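Putative immunoglobulin-blocking virulence protein (Mycoplasma mycoides subsp. capri, PDB 7ADK) probably binds host immunoglobulins and blocks their action, which would help the mycoplasma evade the antibody response. Local coordinates at residues Lys156-Ser161 and Ile569-Arg574; Gly204-Ser209 and Leu291-Phe296. All coordinates share one frame; numbering follows the deposited sequence.

Contact 1: Lys156-Ser161 and Ile569-Arg574; sequences KDRKIS and INDGLR
Ile160 and Asp571 mark the closest backbone approach, with CA atoms 6.7 Å apart, where the chain leaving helix 153-157 meets the side of helix 567-579. The polar half of the contact is a salt bridge in which Arg158 grips the carboxylate of Asp571 side-on: NE donates to OD1 at 3.0 Å and NH2 of Arg158 to OD2 at 2.8 Å. Both oxygens are met on the syn side, and both N-H bonds are fairly straight (162° and 158°). The side chains cross at about a right angle and the two planar groups are twisted by 36°, yet the oxygens lie near the guanidinium plane. The Arg158 chain is bent at chi2 and chi3, which turns this edge to the carboxylate, and its NH2 has a second acidic partner, Glu567, which should strengthen the electrostatic hold. The apolar half is Ile160. CG1 lies anti to its backbone N and the chain runs on extended, which brings CD1 of Ile160 against the helix backbone at Asp571 and to 3.9 Å from CB of Arg574. Met575 and Ala579 continue this apolar surface. The charged end of Arg574 turns instead to Asp155. Lys159 enters positive phi, and its N bonds to Lys156 O at 3.0 Å. This is the Schellman ending of helix 153-157, here docked on a second helix by a bidentate arginine-aspartate bridge.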
ATOM      1  N   LYS A 156     -36.117 -21.043 -17.841  1.00 82.23           N
ATOM      2  CA  LYS A 156     -36.629 -21.849 -16.724  1.00 82.23           C
ATOM      3  C   LYS A 156     -36.020 -23.244 -16.705  1.00 82.23           C
ATOM      4  O   LYS A 156     -35.571 -23.688 -15.655  1.00 82.23           O
ATOM      5  CB  LYS A 156     -38.164 -21.842 -16.736  1.00 82.23           C
ATOM      6  CG  LYS A 156     -38.745 -22.486 -15.469  1.00 82.23           C
ATOM      7  CD  LYS A 156     -40.251 -22.235 -15.305  1.00 82.23           C
ATOM      8  CE  LYS A 156     -40.599 -20.790 -14.920  1.00 82.23           C
ATOM      9  NZ  LYS A 156     -40.272 -20.478 -13.513  1.00 82.23           N
ATOM     10  N   ASP A 157     -35.930 -23.924 -17.847  1.00 84.66           N
ATOM     11  CA  ASP A 157     -35.505 -25.331 -17.861  1.00 84.66           C
ATOM     12  C   ASP A 157     -33.996 -25.552 -17.625  1.00 84.66           C
ATOM     13  O   ASP A 157     -33.608 -26.614 -17.141  1.00 84.66           O
ATOM     14  CB  ASP A 157     -36.077 -26.060 -19.088  1.00 84.66           C
ATOM     15  CG  ASP A 157     -35.436 -25.775 -20.447  1.00 84.66           C
ATOM     16  OD1 ASP A 157     -34.224 -25.998 -20.607  1.00 84.66           O
ATOM     17  OD2 ASP A 157     -36.168 -25.447 -21.395  1.00 84.66           O
ATOM     18  N   ARG A 158     -33.147 -24.539 -17.850  1.00 79.39           N
ATOM     19  CA  ARG A 158     -31.739 -24.500 -17.402  1.00 79.39           C
ATOM     20  C   ARG A 158     -31.542 -24.014 -15.956  1.00 79.39           C
ATOM     21  O   ARG A 158     -30.406 -23.884 -15.509  1.00 79.39           O
ATOM     22  CB  ARG A 158     -30.891 -23.646 -18.362  1.00 79.39           C
ATOM     23  CG  ARG A 158     -30.844 -24.124 -19.815  1.00 79.39           C
ATOM     24  CD  ARG A 158     -30.344 -25.554 -20.004  1.00 79.39           C
ATOM     25  NE  ARG A 158     -28.962 -25.752 -19.544  1.00 79.39           N
ATOM     26  CZ  ARG A 158     -28.314 -26.899 -19.532  1.00 79.39           C
ATOM     27  NH1 ARG A 158     -28.823 -27.999 -19.957  1.00 79.39           N
ATOM     28  NH2 ARG A 158     -27.116 -26.995 -19.088  1.00 79.39           N
ATOM     29  N   LYS A 159     -32.620 -23.694 -15.231  1.00 75.00           N
ATOM     30  CA  LYS A 159     -32.604 -23.145 -13.861  1.00 75.00           C
ATOM     31  C   LYS A 159     -31.677 -21.928 -13.739  1.00 75.00           C
ATOM     32  O   LYS A 159     -30.770 -21.872 -12.911  1.00 75.00           O
ATOM     33  CB  LYS A 159     -32.350 -24.254 -12.819  1.00 75.00           C
ATOM     34  CG  LYS A 159     -33.363 -25.408 -12.934  1.00 75.00           C
ATOM     35  CD  LYS A 159     -33.423 -26.280 -11.678  1.00 75.00           C
ATOM     36  CE  LYS A 159     -34.170 -25.621 -10.516  1.00 75.00           C
ATOM     37  NZ  LYS A 159     -35.621 -25.527 -10.747  1.00 75.00           N
ATOM     38  N   ILE A 160     -31.886 -20.987 -14.653  1.00 73.31           N
ATOM     39  CA  ILE A 160     -31.027 -19.822 -14.905  1.00 73.31           C
ATOM     40  C   ILE A 160     -31.821 -18.505 -14.775  1.00 73.31           C
ATOM     41  O   ILE A 160     -31.241 -17.459 -14.508  1.00 73.31           O
ATOM     42  CB  ILE A 160     -30.325 -20.036 -16.268  1.00 73.31           C
ATOM     43  CG1 ILE A 160     -29.183 -19.051 -16.516  1.00 73.31           C
ATOM     44  CG2 ILE A 160     -31.343 -20.012 -17.415  1.00 73.31           C
ATOM     45  CD1 ILE A 160     -28.646 -19.108 -17.948  1.00 73.31           C
ATOM     46  N   SER A 161     -33.149 -18.542 -14.892  1.00 70.98           N
ATOM     47  CA  SER A 161     -34.076 -17.471 -14.491  1.00 70.98           C
ATOM     48  C   SER A 161     -34.126 -17.300 -12.969  1.00 70.98           C
ATOM     49  O   SER A 161     -33.520 -18.067 -12.222  1.00 70.98           O
ATOM     50  CB  SER A 161     -35.485 -17.755 -15.039  1.00 70.98           C
ATOM     51  OG  SER A 161     -35.982 -19.000 -14.594  1.00 70.98           O
ATOM     52  N   ILE A 569     -20.418 -23.289 -17.354  1.00 73.53           N
ATOM     53  CA  ILE A 569     -19.947 -21.915 -17.511  1.00 73.53           C
ATOM     54  C   ILE A 569     -20.891 -21.117 -18.411  1.00 73.53           C
ATOM     55  O   ILE A 569     -21.284 -20.033 -18.020  1.00 73.53           O
ATOM     56  CB  ILE A 569     -18.482 -21.866 -17.978  1.00 73.53           C
ATOM     57  CG1 ILE A 569     -17.562 -22.485 -16.909  1.00 73.53           C
ATOM     58  CG2 ILE A 569     -18.064 -20.425 -18.240  1.00 73.53           C
ATOM     59  CD1 ILE A 569     -16.143 -22.722 -17.348  1.00 73.53           C
ATOM     60  N   ASN A 570     -21.316 -21.608 -19.571  1.00 70.91           N
ATOM     61  CA  ASN A 570     -22.256 -20.888 -20.431  1.00 70.91           C
ATOM     62  C   ASN A 570     -23.633 -20.634 -19.790  1.00 70.91           C
ATOM     63  O   ASN A 570     -24.246 -19.604 -20.069  1.00 70.91           O
ATOM     64  CB  ASN A 570     -22.403 -21.652 -21.747  1.00 70.91           C
ATOM     65  CG  ASN A 570     -21.284 -21.338 -22.701  1.00 70.91           C
ATOM     66  OD1 ASN A 570     -21.296 -20.343 -23.396  1.00 70.91           O
ATOM     67  ND2 ASN A 570     -20.291 -22.164 -22.768  1.00 70.91           N
ATOM     68  N   ASP A 571     -24.110 -21.543 -18.928  1.00 72.48           N
ATOM     69  CA  ASP A 571     -25.263 -21.312 -18.043  1.00 72.48           C
ATOM     70  C   ASP A 571     -24.964 -20.172 -17.059  1.00 72.48           C
ATOM     71  O   ASP A 571     -25.654 -19.156 -17.048  1.00 72.48           O
ATOM     72  CB  ASP A 571     -25.622 -22.580 -17.240  1.00 72.48           C
ATOM     73  CG  ASP A 571     -26.310 -23.718 -18.006  1.00 72.48           C
ATOM     74  OD1 ASP A 571     -27.049 -23.487 -18.990  1.00 72.48           O
ATOM     75  OD2 ASP A 571     -26.177 -24.880 -17.560  1.00 72.48           O
ATOM     76  N   GLY A 572     -23.899 -20.293 -16.259  1.00 67.32           N
ATOM     77  CA  GLY A 572     -23.542 -19.275 -15.274  1.00 67.32           C
ATOM     78  C   GLY A 572     -23.305 -17.894 -15.882  1.00 67.32           C
ATOM     79  O   GLY A 572     -23.653 -16.886 -15.275  1.00 67.32           O
ATOM     80  N   LEU A 573     -22.749 -17.832 -17.087  1.00 65.08           N
ATOM     81  CA  LEU A 573     -22.403 -16.608 -17.808  1.00 65.08           C
ATOM     82  C   LEU A 573     -23.653 -15.881 -18.320  1.00 65.08           C
ATOM     83  O   LEU A 573     -23.821 -14.684 -18.096  1.00 65.08           O
ATOM     84  CB  LEU A 573     -21.438 -17.020 -18.931  1.00 65.08           C
ATOM     85  CG  LEU A 573     -20.562 -15.940 -19.539  1.00 65.08           C
ATOM     86  CD1 LEU A 573     -19.520 -15.486 -18.560  1.00 65.08           C
ATOM     87  CD2 LEU A 573     -19.816 -16.478 -20.744  1.00 65.08           C
ATOM     88  N   ARG A 574     -24.585 -16.608 -18.942  1.00 68.06           N
ATOM     89  CA  ARG A 574     -25.863 -16.067 -19.420  1.00 68.06           C
ATOM     90  C   ARG A 574     -26.818 -15.717 -18.277  1.00 68.06           C
ATOM     91  O   ARG A 574     -27.629 -14.816 -18.460  1.00 68.06           O
ATOM     92  CB  ARG A 574     -26.472 -17.049 -20.435  1.00 68.06           C
ATOM     93  CG  ARG A 574     -27.706 -16.492 -21.165  1.00 68.06           C
ATOM     94  CD  ARG A 574     -28.172 -17.417 -22.293  1.00 68.06           C
ATOM     95  NE  ARG A 574     -29.248 -16.840 -23.122  1.00 68.06           N
ATOM     96  CZ  ARG A 574     -30.527 -16.725 -22.815  1.00 68.06           C
ATOM     97  NH1 ARG A 574     -30.975 -17.028 -21.646  1.00 68.06           N
ATOM     98  NH2 ARG A 574     -31.388 -16.325 -23.685  1.00 68.06           N
TER

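Contact 2: Gly204-Ser209 and Leu291-Phe296; sequences GLFNNS and LDQSKF
The rings of Phe206 and Phe296 meet obliquely, their centroids 5.3 Å apart and their planes at 46°. One face of Phe296 carries Lys295 CB, 4.3 Å above the plane and offset toward the rim. Around Phe206, the carbons of Leu291, Gln293 and Phe296 also approach at a slant. Phe206 sits in the type I beta turn Gly204-Asn207 that joins the two short antiparallel strands 203-204 and 207-208 of a hairpin, and from there it reaches the loop between helices 280-288 and 301-308.

Its far end does much of the touching. Phe206 CZ comes to 3.5 Å from Phe296 CE2, while CE1 of the Phe206 ring faces Leu291 CD2 at 3.9 Å. The other flank, CD2 of Phe206, lies 3.6 Å from Gln293 CB. With CG anti to its backbone N (chi1 170°) and the chain extended beyond it, Gln293 runs alongside Phe206 in the opposite direction, so that its CB and CG lie against the ring and OE1 ends near Phe206 CB. Leu193 of helix 182-194 and Ile320 of strand 318-320 add further apolar contacts to both phenylalanines, making this a small hydrophobic cluster between turn, loop, helix and strand.

Each segment also has polar bonds of its own. Lys295 NZ bridges back to Asp292 OD2 at 2.8 Å. Asn208, the N-cap of helix 209-218, uses OD1 on Phe211 N, and its ND2 donates to Gly204 O at 2.9 Å with an N-H...O angle of 169°, the same oxygen that accepts from Asn207 N.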
ATOM      1  N   GLY A 204     -34.044  27.462  -3.935  1.00 77.79           N
ATOM      2  CA  GLY A 204     -34.424  28.166  -5.168  1.00 77.79           C
ATOM      3  C   GLY A 204     -33.592  29.419  -5.422  1.00 77.79           C
ATOM      4  O   GLY A 204     -32.854  29.871  -4.552  1.00 77.79           O
ATOM      5  N   LEU A 205     -33.684  30.021  -6.608  1.00 74.51           N
ATOM      6  CA  LEU A 205     -32.805  31.140  -6.981  1.00 74.51           C
ATOM      7  C   LEU A 205     -32.910  32.373  -6.072  1.00 74.51           C
ATOM      8  O   LEU A 205     -31.892  33.006  -5.820  1.00 74.51           O
ATOM      9  CB  LEU A 205     -33.040  31.543  -8.444  1.00 74.51           C
ATOM     10  CG  LEU A 205     -32.287  30.641  -9.425  1.00 74.51           C
ATOM     11  CD1 LEU A 205     -32.889  30.726 -10.822  1.00 74.51           C
ATOM     12  CD2 LEU A 205     -30.823  31.054  -9.495  1.00 74.51           C
ATOM     13  N   PHE A 206     -34.089  32.701  -5.547  1.00 77.41           N
ATOM     14  CA  PHE A 206     -34.288  33.831  -4.631  1.00 77.41           C
ATOM     15  C   PHE A 206     -34.859  33.380  -3.292  1.00 77.41           C
ATOM     16  O   PHE A 206     -35.505  34.154  -2.586  1.00 77.41           O
ATOM     17  CB  PHE A 206     -35.109  34.944  -5.293  1.00 77.41           C
ATOM     18  CG  PHE A 206     -34.577  35.389  -6.633  1.00 77.41           C
ATOM     19  CD1 PHE A 206     -33.224  35.726  -6.787  1.00 77.41           C
ATOM     20  CD2 PHE A 206     -35.412  35.394  -7.752  1.00 77.41           C
ATOM     21  CE1 PHE A 206     -32.703  36.038  -8.046  1.00 77.41           C
ATOM     22  CE2 PHE A 206     -34.893  35.700  -9.013  1.00 77.41           C
ATOM     23  CZ  PHE A 206     -33.539  36.014  -9.165  1.00 77.41           C
ATOM     24  N   ASN A 207     -34.606  32.123  -2.935  1.00 79.63           N
ATOM     25  CA  ASN A 207     -34.850  31.566  -1.614  1.00 79.63           C
ATOM     26  C   ASN A 207     -33.854  30.425  -1.343  1.00 79.63           C
ATOM     27  O   ASN A 207     -34.149  29.261  -1.601  1.00 79.63           O
ATOM     28  CB  ASN A 207     -36.304  31.123  -1.501  1.00 79.63           C
ATOM     29  CG  ASN A 207     -36.652  30.549  -0.162  1.00 79.63           C
ATOM     30  OD1 ASN A 207     -36.049  30.754   0.806  1.00 79.63           O
ATOM     31  ND2 ASN A 207     -37.616  29.827  -0.047  1.00 79.63           N
ATOM     32  N   ASN A 208     -32.661  30.769  -0.866  1.00 74.63           N
ATOM     33  CA  ASN A 208     -31.597  29.824  -0.546  1.00 74.63           C
ATOM     34  C   ASN A 208     -30.685  30.367   0.551  1.00 74.63           C
ATOM     35  O   ASN A 208     -30.676  31.554   0.832  1.00 74.63           O
ATOM     36  CB  ASN A 208     -30.807  29.419  -1.804  1.00 74.63           C
ATOM     37  CG  ASN A 208     -29.994  30.533  -2.420  1.00 74.63           C
ATOM     38  OD1 ASN A 208     -29.013  30.990  -1.858  1.00 74.63           O
ATOM     39  ND2 ASN A 208     -30.364  30.984  -3.588  1.00 74.63           N
ATOM     40  N   SER A 209     -29.899  29.503   1.171  1.00 75.71           N
ATOM     41  CA  SER A 209     -29.104  29.824   2.354  1.00 75.71           C
ATOM     42  C   SER A 209     -28.146  31.013   2.187  1.00 75.71           C
ATOM     43  O   SER A 209     -28.091  31.865   3.074  1.00 75.71           O
ATOM     44  CB  SER A 209     -28.378  28.563   2.803  1.00 75.71           C
ATOM     45  OG  SER A 209     -27.680  28.755   3.996  1.00 75.71           O
ATOM     46  N   LEU A 291     -31.257  42.110  -7.264  1.00 84.46           N
ATOM     47  CA  LEU A 291     -32.030  41.568  -8.389  1.00 84.46           C
ATOM     48  C   LEU A 291     -33.539  41.573  -8.056  1.00 84.46           C
ATOM     49  O   LEU A 291     -33.923  41.213  -6.947  1.00 84.46           O
ATOM     50  CB  LEU A 291     -31.548  40.121  -8.671  1.00 84.46           C
ATOM     51  CG  LEU A 291     -30.776  39.899  -9.981  1.00 84.46           C
ATOM     52  CD1 LEU A 291     -29.427  40.591 -10.015  1.00 84.46           C
ATOM     53  CD2 LEU A 291     -30.515  38.421 -10.216  1.00 84.46           C
ATOM     54  N   ASP A 292     -34.410  41.907  -9.008  1.00 89.98           N
ATOM     55  CA  ASP A 292     -35.867  41.773  -8.886  1.00 89.98           C
ATOM     56  C   ASP A 292     -36.420  40.461  -9.470  1.00 89.98           C
ATOM     57  O   ASP A 292     -36.449  40.244 -10.680  1.00 89.98           O
ATOM     58  CB  ASP A 292     -36.615  43.023  -9.407  1.00 89.98           C
ATOM     59  CG  ASP A 292     -36.232  43.585 -10.788  1.00 89.98           C
ATOM     60  OD1 ASP A 292     -35.067  43.451 -11.221  1.00 89.98           O
ATOM     61  OD2 ASP A 292     -37.058  44.321 -11.378  1.00 89.98           O
ATOM     62  N   GLN A 293     -36.945  39.610  -8.582  1.00 85.70           N
ATOM     63  CA  GLN A 293     -37.560  38.313  -8.880  1.00 85.70           C
ATOM     64  C   GLN A 293     -38.627  38.384  -9.986  1.00 85.70           C
ATOM     65  O   GLN A 293     -38.760  37.465 -10.796  1.00 85.70           O
ATOM     66  CB  GLN A 293     -38.129  37.765  -7.556  1.00 85.70           C
ATOM     67  CG  GLN A 293     -39.028  36.534  -7.724  1.00 85.70           C
ATOM     68  CD  GLN A 293     -39.250  35.691  -6.478  1.00 85.70           C
ATOM     69  OE1 GLN A 293     -38.686  35.893  -5.417  1.00 85.70           O
ATOM     70  NE2 GLN A 293     -40.074  34.690  -6.557  1.00 85.70           N
ATOM     71  N   SER A 294     -39.361  39.490 -10.063  1.00 87.56           N
ATOM     72  CA  SER A 294     -40.428  39.739 -11.034  1.00 87.56           C
ATOM     73  C   SER A 294     -39.972  39.796 -12.496  1.00 87.56           C
ATOM     74  O   SER A 294     -40.808  39.654 -13.384  1.00 87.56           O
ATOM     75  CB  SER A 294     -41.148  41.023 -10.648  1.00 87.56           C
ATOM     76  OG  SER A 294     -40.226  42.050 -10.431  1.00 87.56           O
ATOM     77  N   LYS A 295     -38.671  39.940 -12.783  1.00 87.41           N
ATOM     78  CA  LYS A 295     -38.125  39.965 -14.157  1.00 87.41           C
ATOM     79  C   LYS A 295     -37.897  38.587 -14.787  1.00 87.41           C
ATOM     80  O   LYS A 295     -37.604  38.502 -15.977  1.00 87.41           O
ATOM     81  CB  LYS A 295     -36.821  40.780 -14.165  1.00 87.41           C
ATOM     82  CG  LYS A 295     -37.079  42.271 -13.923  1.00 87.41           C
ATOM     83  CD  LYS A 295     -37.695  43.004 -15.127  1.00 87.41           C
ATOM     84  CE  LYS A 295     -38.309  44.350 -14.733  1.00 87.41           C
ATOM     85  NZ  LYS A 295     -37.372  45.210 -13.983  1.00 87.41           N
ATOM     86  N   PHE A 296     -37.999  37.503 -14.023  1.00 84.01           N
ATOM     87  CA  PHE A 296     -37.489  36.188 -14.429  1.00 84.01           C
ATOM     88  C   PHE A 296     -38.542  35.197 -14.942  1.00 84.01           C
ATOM     89  O   PHE A 296     -38.251  34.020 -15.120  1.00 84.01           O
ATOM     90  CB  PHE A 296     -36.593  35.636 -13.322  1.00 84.01           C
ATOM     91  CG  PHE A 296     -35.339  36.448 -13.110  1.00 84.01           C
ATOM     92  CD1 PHE A 296     -34.272  36.312 -14.010  1.00 84.01           C
ATOM     93  CD2 PHE A 296     -35.247  37.359 -12.047  1.00 84.01           C
ATOM     94  CE1 PHE A 296     -33.119  37.092 -13.844  1.00 84.01           C
ATOM     95  CE2 PHE A 296     -34.085  38.123 -11.869  1.00 84.01           C
ATOM     96  CZ  PHE A 296     -33.018  37.990 -12.771  1.00 84.01           C
TER

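In the fold
Along the chain the segments come in the order 156-161, 204-209, 291-296, 569-574, so both halves of contact 2 fall within the 407 residues that separate the halves of contact 1. The two sites lie on opposite sides of the chain's centre, 57 Å apart between their centres and about 45 Å between nearest atoms, and they share no helix, strand or sheet. Contact 1 ties the end of helix 153-157 to helix 567-579, a long-range link between early and late parts of the sequence. Contact 2 is more local: its 81 intervening residues include helices but no strand. The two therefore pack separate regions of an elongated chain.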